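Local coordinates for protein beta-galacturonidase (Eisenbergiella tayi, PDB 6NCW) that hydrolyses beta-galacturonides as a family 2 glycoside hydrolase, binding galacturonate in its sugar site, at residues Y167-I172 with D401-R406; R254-E259 with S369-G374. All coordinates share one frame; numbering follows the deposited sequence.

Contact 1: residues Y167-I172 with D401-R406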
loop_
_atom_site.group_PDB
_atom_site.type_symbol
_atom_site.label_atom_id
_atom_site.label_comp_id
_atom_site.label_asym_id
_atom_site.label_seq_id
_atom_site.Cartn_x
_atom_site.Cartn_y
_atom_site.Cartn_z
ATOM N N TYR A 167 -4.744 -3.702 56.004
ATOM C CA TYR A 167 -3.965 -2.732 56.754
ATOM C C TYR A 167 -3.144 -1.881 55.784
ATOM O O TYR A 167 -3.046 -2.171 54.588
ATOM C CB TYR A 167 -3.066 -3.436 57.778
ATOM C CG TYR A 167 -3.832 -3.999 58.963
ATOM C CD1 TYR A 167 -3.677 -3.458 60.241
ATOM C CD2 TYR A 167 -4.722 -5.055 58.803
ATOM C CE1 TYR A 167 -4.384 -3.970 61.331
ATOM C CE2 TYR A 167 -5.431 -5.569 59.885
ATOM C CZ TYR A 167 -5.258 -5.024 61.143
ATOM O OH TYR A 167 -5.964 -5.533 62.208
ATOM N N GLY A 168 -2.568 -0.810 56.301
ATOM C CA GLY A 168 -1.839 0.127 55.468
ATOM C C GLY A 168 -0.812 0.883 56.273
ATOM O O GLY A 168 -0.954 1.070 57.485
ATOM N N LYS A 169 0.229 1.333 55.581
ATOM C CA LYS A 169 1.330 2.105 56.134
ATOM C C LYS A 169 1.657 3.230 55.158
ATOM O O LYS A 169 1.672 3.011 53.946
ATOM C CB LYS A 169 2.537 1.179 56.363
ATOM C CG LYS A 169 3.854 1.846 56.650
ATOM C CD LYS A 169 4.964 0.802 56.799
ATOM C CE LYS A 169 5.346 0.197 55.450
ATOM N NZ LYS A 169 6.692 -0.465 55.476
ATOM N N ALA A 170 1.889 4.434 55.672
ATOM C CA ALA A 170 2.228 5.589 54.852
ATOM C C ALA A 170 3.585 6.141 55.265
ATOM O O ALA A 170 3.918 6.176 56.449
ATOM C CB ALA A 170 1.181 6.688 54.967
ATOM N N GLU A 171 4.372 6.568 54.288
ATOM C CA GLU A 171 5.680 7.146 54.545
ATOM C C GLU A 171 5.761 8.417 53.723
ATOM O O GLU A 171 5.402 8.420 52.541
ATOM C CB GLU A 171 6.809 6.177 54.183
ATOM C CG GLU A 171 8.211 6.691 54.493
ATOM C CD GLU A 171 9.315 5.702 54.093
ATOM O OE1 GLU A 171 10.485 6.130 53.975
ATOM O OE2 GLU A 171 9.013 4.500 53.901
ATOM N N ILE A 172 6.182 9.501 54.358
ATOM C CA ILE A 172 6.178 10.810 53.733
ATOM C C ILE A 172 7.553 11.417 53.887
ATOM O O ILE A 172 8.170 11.305 54.950
ATOM C CB ILE A 172 5.111 11.729 54.354
ATOM C CG1 ILE A 172 3.780 11.003 54.370
ATOM C CG2 ILE A 172 4.985 13.008 53.560
ATOM C CD1 ILE A 172 2.650 11.906 54.585
ATOM N N ASP A 401 11.698 -0.757 47.469
ATOM C CA ASP A 401 10.370 -1.365 47.469
ATOM C C ASP A 401 10.521 -2.825 47.855
ATOM O O ASP A 401 10.738 -3.693 47.002
ATOM C CB ASP A 401 9.698 -1.219 46.109
ATOM C CG ASP A 401 8.362 -1.921 46.037
ATOM O OD1 ASP A 401 7.640 -1.697 45.035
ATOM O OD2 ASP A 401 8.028 -2.685 46.977
ATOM N N PRO A 402 10.419 -3.140 49.149
ATOM C CA PRO A 402 10.673 -4.514 49.591
ATOM C C PRO A 402 9.540 -5.493 49.312
ATOM O O PRO A 402 9.692 -6.681 49.618
ATOM C CB PRO A 402 10.905 -4.345 51.102
ATOM C CG PRO A 402 10.153 -3.111 51.469
ATOM C CD PRO A 402 10.239 -2.202 50.278
ATOM N N TYR A 403 8.432 -5.065 48.710
ATOM C CA TYR A 403 7.238 -5.896 48.623
ATOM C C TYR A 403 6.945 -6.440 47.226
ATOM O O TYR A 403 6.633 -7.631 47.094
ATOM C CB TYR A 403 6.035 -5.107 49.156
ATOM C CG TYR A 403 6.303 -4.579 50.557
ATOM C CD1 TYR A 403 6.442 -3.215 50.807
ATOM C CD2 TYR A 403 6.472 -5.458 51.621
ATOM C CE1 TYR A 403 6.710 -2.745 52.096
ATOM C CE2 TYR A 403 6.741 -5.001 52.907
ATOM C CZ TYR A 403 6.862 -3.652 53.143
ATOM O OH TYR A 403 7.133 -3.220 54.431
ATOM N N ARG A 404 7.063 -5.631 46.170
ATOM C CA ARG A 404 6.765 -6.125 44.830
ATOM C C ARG A 404 7.816 -7.127 44.352
ATOM O O ARG A 404 9.008 -6.989 44.645
ATOM C CB ARG A 404 6.697 -4.981 43.825
ATOM C CG ARG A 404 5.443 -4.130 43.857
ATOM C CD ARG A 404 5.627 -3.004 42.865
ATOM N NE ARG A 404 4.455 -2.174 42.642
ATOM C CZ ARG A 404 4.260 -0.988 43.217
ATOM N NH1 ARG A 404 5.159 -0.507 44.075
ATOM N NH2 ARG A 404 3.175 -0.278 42.918
ATOM N N PRO A 405 7.405 -8.128 43.583
ATOM C CA PRO A 405 8.381 -9.036 42.969
ATOM C C PRO A 405 9.226 -8.326 41.917
ATOM O O PRO A 405 8.876 -7.258 41.409
ATOM C CB PRO A 405 7.505 -10.122 42.334
ATOM C CG PRO A 405 6.210 -9.464 42.089
ATOM C CD PRO A 405 6.022 -8.480 43.228
ATOM N N ARG A 406 10.364 -8.937 41.602
ATOM C CA ARG A 406 11.298 -8.412 40.615
ATOM C C ARG A 406 11.619 -9.484 39.587
ATOM O O ARG A 406 11.491 -10.684 39.856
ATOM C CB ARG A 406 12.608 -7.947 41.257
ATOM C CG ARG A 406 12.422 -7.053 42.474
ATOM C CD ARG A 406 13.682 -7.073 43.364
ATOM N NE ARG A 406 13.801 -8.339 44.077
ATOM C CZ ARG A 406 14.814 -8.667 44.868
ATOM N NH1 ARG A 406 15.811 -7.815 45.070
ATOM N NH2 ARG A 406 14.825 -9.844 45.467
#
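The immunoglobulin-like beta-sandwich of this family 2 glycoside hydrolase meets its TIM barrel at the surface, where Lys-169 reaches Tyr-403. Lys-169 sits on strand 165-176, the middle strand of a three-stranded antiparallel sheet; Tyr-403 belongs to the loop that leaves helix 384-400 and leads into barrel strand 406-410. The backbones stay well apart, 12.5 Å between the CA atoms of Lys-169 and Tyr-403, and two long side chains bridge the distance. Lys-169 runs out with CG anti to the backbone N (chi1 167°) and bends only at chi3, which swings its ammonium to the phenol. NZ donates to Tyr-403 OH at 3.0 Å, arriving at the ring edge and near the ring plane, and the two side chains cross at roughly a right angle. On one face of the Tyr-403 ring lies its neighbour Pro-402, with CG 3.5 Å above the plane and offset toward the rim; Phe-160 of the adjacent sandwich strand adds an edge-to-face ring contact. The loop behind the tyrosine is shaped by Asp-401, whose OD2 accepts from Tyr-403 N at 3.0 Å, an Asx turn, and from Arg-404 N at 3.2 Å, both from the same face of the carboxylate. Its other oxygen, OD1, takes Arg-404 NH1 at 2.9 Å in a salt bridge, with OD1 in the guanidinium plane.

Contact 2: residues R254-E259 with S369-G374; sequences REIRTE and SIYIWG
Strand 370-374, one of the parallel barrel strands, receives Arg-254 and Ile-256 near its start, from a segment that runs into the short strand 256-259. Ile-256 is level with Tyr-371, their CA atoms 6.2 Å apart, and makes the apolar part of the contact. The CG1 branch of Ile-256 extends opposite the backbone N (chi1 -179°), which directs it at the tyrosine: CG1 lies 3.4 Å from Tyr-371 O, and CD1 reaches ring carbon CD2 of Tyr-371 at 3.9 Å, the two side chains meeting at a slant. The Tyr-371 ring then leads away from the isoleucine, and its OH bonds to Tyr-508 OH on barrel strand 504-509. In the TIM barrel, strand 370-374 lies between parallel strands 329-333 and 406-410, whereas strand 256-259 pairs antiparallel with strand 262-265; no backbone-to-backbone bond joins the two segments, and side chains of 254-259 reach carbonyls and the Tyr-371 side chain. The polar part is Arg-254, bent at chi2 (98°). Its NH2 gives a weak hydrogen bond to Ile-370 O at 2.9 Å, with an N-H...O angle of 129°, while NE makes the stronger bond, to Pro-368 O just before the strand. Ile-256 CG2 rests 3.8 Å above one face of the Arg-254 guanidinium, toward its rim.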
loop_
_atom_site.group_PDB
_atom_site.type_symbol
_atom_site.label_atom_id
_atom_site.label_comp_id
_atom_site.label_asym_id
_atom_site.label_seq_id
_atom_site.Cartn_x
_atom_site.Cartn_y
_atom_site.Cartn_z
ATOM N N ARG A 254 -4.294 -3.810 46.951
ATOM C CA ARG A 254 -4.101 -5.135 46.385
ATOM C C ARG A 254 -2.782 -5.697 46.884
ATOM O O ARG A 254 -1.845 -4.953 47.177
ATOM C CB ARG A 254 -4.122 -5.122 44.843
ATOM C CG ARG A 254 -3.122 -4.150 44.192
ATOM C CD ARG A 254 -1.893 -4.881 43.769
ATOM N NE ARG A 254 -0.814 -4.015 43.303
ATOM C CZ ARG A 254 0.235 -3.666 44.039
ATOM N NH1 ARG A 254 0.340 -4.079 45.296
ATOM N NH2 ARG A 254 1.187 -2.914 43.512
ATOM N N GLU A 255 -2.710 -7.019 46.954
ATOM C CA GLU A 255 -1.486 -7.713 47.324
ATOM C C GLU A 255 -0.908 -8.407 46.098
ATOM O O GLU A 255 -1.636 -9.059 45.345
ATOM C CB GLU A 255 -1.747 -8.738 48.431
ATOM C CG GLU A 255 -0.499 -9.453 48.894
ATOM C CD GLU A 255 -0.799 -10.552 49.928
ATOM O OE1 GLU A 255 -0.491 -10.333 51.122
ATOM O OE2 GLU A 255 -1.353 -11.617 49.546
ATOM N N ILE A 256 0.398 -8.279 45.908
ATOM C CA ILE A 256 1.096 -9.018 44.872
ATOM C C ILE A 256 2.235 -9.766 45.550
ATOM O O ILE A 256 3.071 -9.156 46.223
ATOM C CB ILE A 256 1.609 -8.109 43.740
ATOM C CG1 ILE A 256 2.313 -8.947 42.686
ATOM C CG2 ILE A 256 2.560 -7.043 44.249
ATOM C CD1 ILE A 256 1.354 -9.745 41.863
ATOM N N ARG A 257 2.234 -11.088 45.426
ATOM C CA ARG A 257 3.325 -11.886 45.969
ATOM C C ARG A 257 3.457 -13.145 45.129
ATOM O O ARG A 257 2.538 -13.519 44.397
ATOM C CB ARG A 257 3.107 -12.223 47.457
ATOM C CG ARG A 257 1.782 -12.867 47.772
ATOM C CD ARG A 257 1.606 -13.193 49.271
ATOM N NE ARG A 257 0.351 -13.916 49.470
ATOM C CZ ARG A 257 0.252 -15.240 49.580
ATOM N NH1 ARG A 257 1.344 -16.004 49.538
ATOM N NH2 ARG A 257 -0.944 -15.803 49.734
ATOM N N THR A 258 4.620 -13.785 45.224
ATOM C CA THR A 258 4.826 -15.089 44.617
ATOM C C THR A 258 4.818 -16.159 45.697
ATOM O O THR A 258 5.240 -15.930 46.835
ATOM C CB THR A 258 6.140 -15.162 43.837
ATOM O OG1 THR A 258 7.241 -14.950 44.732
ATOM C CG2 THR A 258 6.173 -14.109 42.750
ATOM N N GLU A 259 4.329 -17.333 45.318
ATOM C CA GLU A 259 4.303 -18.492 46.198
ATOM C C GLU A 259 4.514 -19.703 45.304
ATOM O O GLU A 259 3.650 -20.020 44.478
ATOM C CB GLU A 259 2.978 -18.567 46.954
ATOM C CG GLU A 259 2.839 -19.733 47.895
ATOM C CD GLU A 259 1.558 -19.642 48.705
ATOM O OE1 GLU A 259 1.533 -18.897 49.717
ATOM O OE2 GLU A 259 0.567 -20.300 48.317
ATOM N N SER A 369 -1.431 -0.602 39.573
ATOM C CA SER A 369 -1.287 -1.416 38.364
ATOM C C SER A 369 0.077 -2.083 38.298
ATOM O O SER A 369 0.202 -3.205 37.789
ATOM C CB SER A 369 -1.508 -0.561 37.118
ATOM O OG SER A 369 -0.550 0.484 37.060
ATOM N N ILE A 370 1.110 -1.415 38.805
ATOM C CA ILE A 370 2.461 -1.956 38.728
ATOM C C ILE A 370 2.552 -3.126 39.696
ATOM O O ILE A 370 2.484 -2.928 40.911
ATOM C CB ILE A 370 3.509 -0.900 39.053
ATOM C CG1 ILE A 370 3.478 0.240 38.022
ATOM C CG2 ILE A 370 4.878 -1.553 39.061
ATOM C CD1 ILE A 370 4.271 1.449 38.488
ATOM N N TYR A 371 2.704 -4.345 39.174
ATOM C CA TYR A 371 2.800 -5.505 40.044
ATOM C C TYR A 371 4.197 -6.107 40.091
ATOM O O TYR A 371 4.461 -6.952 40.961
ATOM C CB TYR A 371 1.782 -6.580 39.619
ATOM C CG TYR A 371 2.197 -7.337 38.381
ATOM C CD1 TYR A 371 1.997 -6.799 37.106
ATOM C CD2 TYR A 371 2.806 -8.583 38.489
ATOM C CE1 TYR A 371 2.375 -7.494 35.981
ATOM C CE2 TYR A 371 3.200 -9.279 37.377
ATOM C CZ TYR A 371 2.985 -8.734 36.129
ATOM O OH TYR A 371 3.401 -9.439 35.049
ATOM N N ILE A 372 5.116 -5.662 39.233
ATOM C CA ILE A 372 6.452 -6.239 39.179
ATOM C C ILE A 372 7.420 -5.197 38.635
ATOM O O ILE A 372 7.061 -4.388 37.772
ATOM C CB ILE A 372 6.446 -7.525 38.322
ATOM C CG1 ILE A 372 7.791 -8.232 38.385
ATOM C CG2 ILE A 372 6.057 -7.196 36.885
ATOM C CD1 ILE A 372 7.764 -9.611 37.778
ATOM N N TRP A 373 8.648 -5.204 39.155
ATOM C CA TRP A 373 9.724 -4.372 38.625
ATOM C C TRP A 373 10.652 -5.213 37.756
ATOM O O TRP A 373 11.117 -6.271 38.186
ATOM C CB TRP A 373 10.544 -3.722 39.745
ATOM C CG TRP A 373 9.780 -2.809 40.692
ATOM C CD1 TRP A 373 9.597 -2.993 42.037
ATOM C CD2 TRP A 373 9.141 -1.569 40.372
ATOM N NE1 TRP A 373 8.880 -1.951 42.571
ATOM C CE2 TRP A 373 8.582 -1.063 41.570
ATOM C CE3 TRP A 373 8.971 -0.839 39.188
ATOM C CZ2 TRP A 373 7.862 0.139 41.614
ATOM C CZ3 TRP A 373 8.260 0.354 39.232
ATOM C CH2 TRP A 373 7.718 0.832 40.437
ATOM N N GLY A 374 10.983 -4.708 36.571
ATOM C CA GLY A 374 11.934 -5.384 35.715
ATOM C C GLY A 374 13.231 -4.620 35.587
ATOM O O GLY A 374 13.263 -3.402 35.785
#

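Contact 2 is nested within the chain loop closed by contact 1, and their centres lie 11 Å apart. They meet where segment 401-406 runs alongside strand 370-374. Ile-370 O takes Arg-404 NE at 2.7 Å, a probable hydrogen bond, as well as the weak bond from Arg-254, which brings the two guanidinium groups close around one carbonyl. Asp-401 OD1 probably accepts from Trp-373 NE1 at 2.8 Å, so the carboxylate that shapes the loop of contact 1 is also tied to the barrel strand. Pro-405 CD packs 3.1 Å from Tyr-371 O. Both contacts lie away from the residues that bind galacturonate.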